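Local coordinates for UPF0053 protein HI_0107 (Haemophilus influenzae, PDB 3LAE) that is of unknown function but belongs to a family of CBS-domain membrane proteins to which flavin adenine dinucleotide binding is tentatively assigned, at residues N39-E44 with E57-L62. Numbering follows the deposited sequence. Where two conformers were deposited one is given.
Sequences NGLILE and EIDGLL
Ile58 is the side chain that joins the two segments, touching Leu41 with one branch and Ile42, also on helix 38-45, with the other. Its CB bond is directed toward the helix, and with CG1 anti to its own carbonyl carbon (chi1 -59°) the long arm runs out until CD1 rests 4.1 Å from CA of Ile42, against the helix backbone itself. The same methyl lies 4.2 Å from Ile42 CG1, where the two isoleucines are roughly perpendicular. The shorter branch, Ile58 CG2, meets CD2 of Leu41 at 4.1 Å, and here the two chains run antiparallel, side by side. With CG swung anti to the backbone N (chi1 -178°), Leu41 extends across to the turn and meets Asp59 head-on, both methyls, CD1 and CD2, lying 3.9 Å from Asp59 OD1. That oxygen accepts a hydrogen bond from the backbone N of Asp31. Asp59 and Gly60 form the corners of a type I' turn, and the helix meets this end of the hairpin made by outermost strand 55-58 and strand 61-69 in the transporter-associated domain. Ile42 also touches Ile65, and Ile58 touches Ile63, both on strand 61-69. With no hydrogen bond between the segments, their attachment rests on dispersion and exclusion of water among Leu41, Ile42 and Ile58, while the Asp31 amide compensates a carboxylate oxygen set beside leucine methyls.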
loop_
_atom_site.group_PDB
_atom_site.type_symbol
_atom_site.label_atom_id
_atom_site.label_comp_id
_atom_site.label_asym_id
_atom_site.label_seq_id
_atom_site.Cartn_x
_atom_site.Cartn_y
_atom_site.Cartn_z
ATOM N N ASN A 39 2.643 3.849 2.573
ATOM C CA ASN A 39 2.946 5.138 1.964
ATOM C C ASN A 39 4.452 5.298 1.749
ATOM O O ASN A 39 4.896 5.645 0.661
ATOM C CB ASN A 39 2.398 6.274 2.834
ATOM C CG ASN A 39 2.853 7.642 2.362
ATOM O OD1 ASN A 39 2.581 8.043 1.226
ATOM N ND2 ASN A 39 3.570 8.360 3.230
ATOM N N GLY A 40 5.245 5.057 2.790
ATOM C CA GLY A 40 6.691 5.206 2.661
ATOM C C GLY A 40 7.282 4.298 1.583
ATOM O O GLY A 40 8.133 4.704 0.788
ATOM N N LEU A 41 6.839 3.053 1.548
ATOM C CA LEU A 41 7.329 2.107 0.543
ATOM C C LEU A 41 7.028 2.598 -0.875
ATOM O O LEU A 41 7.881 2.539 -1.763
ATOM C CB LEU A 41 6.679 0.741 0.763
ATOM C CG LEU A 41 7.101 -0.390 -0.166
ATOM C CD1 LEU A 41 8.537 -0.755 0.135
ATOM C CD2 LEU A 41 6.166 -1.584 -0.017
ATOM N N ILE A 42 5.808 3.070 -1.097
ATOM C CA ILE A 42 5.439 3.561 -2.417
ATOM C C ILE A 42 6.245 4.811 -2.778
ATOM O O ILE A 42 6.787 4.912 -3.890
ATOM C CB ILE A 42 3.922 3.830 -2.522
ATOM C CG1 ILE A 42 3.136 2.524 -2.346
ATOM C CG2 ILE A 42 3.580 4.465 -3.869
ATOM C CD1 ILE A 42 1.639 2.734 -2.087
ATOM N N LEU A 43 6.351 5.753 -1.847
ATOM C CA LEU A 43 7.089 6.985 -2.127
ATOM C C LEU A 43 8.561 6.724 -2.406
ATOM O O LEU A 43 9.163 7.385 -3.253
ATOM C CB LEU A 43 6.944 7.983 -0.979
ATOM C CG LEU A 43 5.559 8.582 -0.760
ATOM C CD1 LEU A 43 5.565 9.473 0.482
ATOM C CD2 LEU A 43 5.120 9.353 -1.984
ATOM N N GLU A 44 9.151 5.752 -1.714
ATOM C CA GLU A 44 10.577 5.479 -1.906
ATOM C C GLU A 44 10.842 4.920 -3.288
ATOM O O GLU A 44 11.947 5.043 -3.816
ATOM C CB GLU A 44 11.112 4.531 -0.830
ATOM C CG GLU A 44 11.155 5.177 0.535
ATOM C CD GLU A 44 11.710 4.279 1.618
ATOM O OE1 GLU A 44 12.318 3.242 1.285
ATOM O OE2 GLU A 44 11.534 4.622 2.808
ATOM N N GLU A 57 3.449 -2.072 -9.768
ATOM C CA GLU A 57 3.780 -3.335 -9.129
ATOM C C GLU A 57 4.947 -3.115 -8.162
ATOM O O GLU A 57 5.970 -2.548 -8.549
ATOM C CB GLU A 57 4.142 -4.391 -10.190
ATOM C CG GLU A 57 2.949 -4.902 -11.025
ATOM C CD GLU A 57 2.806 -4.229 -12.394
ATOM O OE1 GLU A 57 3.831 -4.003 -13.071
ATOM O OE2 GLU A 57 1.657 -3.945 -12.810
ATOM N N ILE A 58 4.785 -3.567 -6.923
ATOM C CA ILE A 58 5.850 -3.483 -5.927
ATOM C C ILE A 58 5.828 -4.721 -5.050
ATOM O O ILE A 58 4.797 -5.043 -4.452
ATOM C CB ILE A 58 5.698 -2.254 -4.997
ATOM C CG1 ILE A 58 5.709 -0.946 -5.791
ATOM C CG2 ILE A 58 6.819 -2.229 -3.967
ATOM C CD1 ILE A 58 5.517 0.285 -4.929
ATOM N N ASP A 59 6.958 -5.419 -4.981
ATOM C CA ASP A 59 7.137 -6.484 -3.996
ATOM C C ASP A 59 6.008 -7.510 -3.992
ATOM O O ASP A 59 5.509 -7.885 -2.932
ATOM C CB ASP A 59 7.277 -5.898 -2.590
ATOM C CG ASP A 59 8.527 -5.066 -2.429
ATOM O OD1 ASP A 59 8.618 -4.344 -1.421
ATOM O OD2 ASP A 59 9.413 -5.120 -3.312
ATOM N N GLY A 60 5.601 -7.955 -5.177
ATOM C CA GLY A 60 4.605 -9.012 -5.287
ATOM C C GLY A 60 3.169 -8.533 -5.228
ATOM O O GLY A 60 2.238 -9.358 -5.214
ATOM N N LEU A 61 2.979 -7.214 -5.200
ATOM C CA LEU A 61 1.639 -6.638 -5.168
ATOM C C LEU A 61 1.352 -5.770 -6.388
ATOM O O LEU A 61 2.226 -5.041 -6.859
ATOM C CB LEU A 61 1.458 -5.785 -3.922
ATOM C CG LEU A 61 1.669 -6.447 -2.553
ATOM C CD1 LEU A 61 1.383 -5.426 -1.471
ATOM C CD2 LEU A 61 0.782 -7.683 -2.403
ATOM N N LEU A 62 0.117 -5.849 -6.872
ATOM C CA LEU A 62 -0.375 -4.960 -7.915
ATOM C C LEU A 62 -1.242 -3.913 -7.236
ATOM O O LEU A 62 -2.290 -4.222 -6.646
ATOM C CB LEU A 62 -1.192 -5.762 -8.924
ATOM C CG LEU A 62 -1.852 -4.985 -10.065
ATOM C CD1 LEU A 62 -0.789 -4.342 -10.943
ATOM C CD2 LEU A 62 -2.714 -5.932 -10.871
#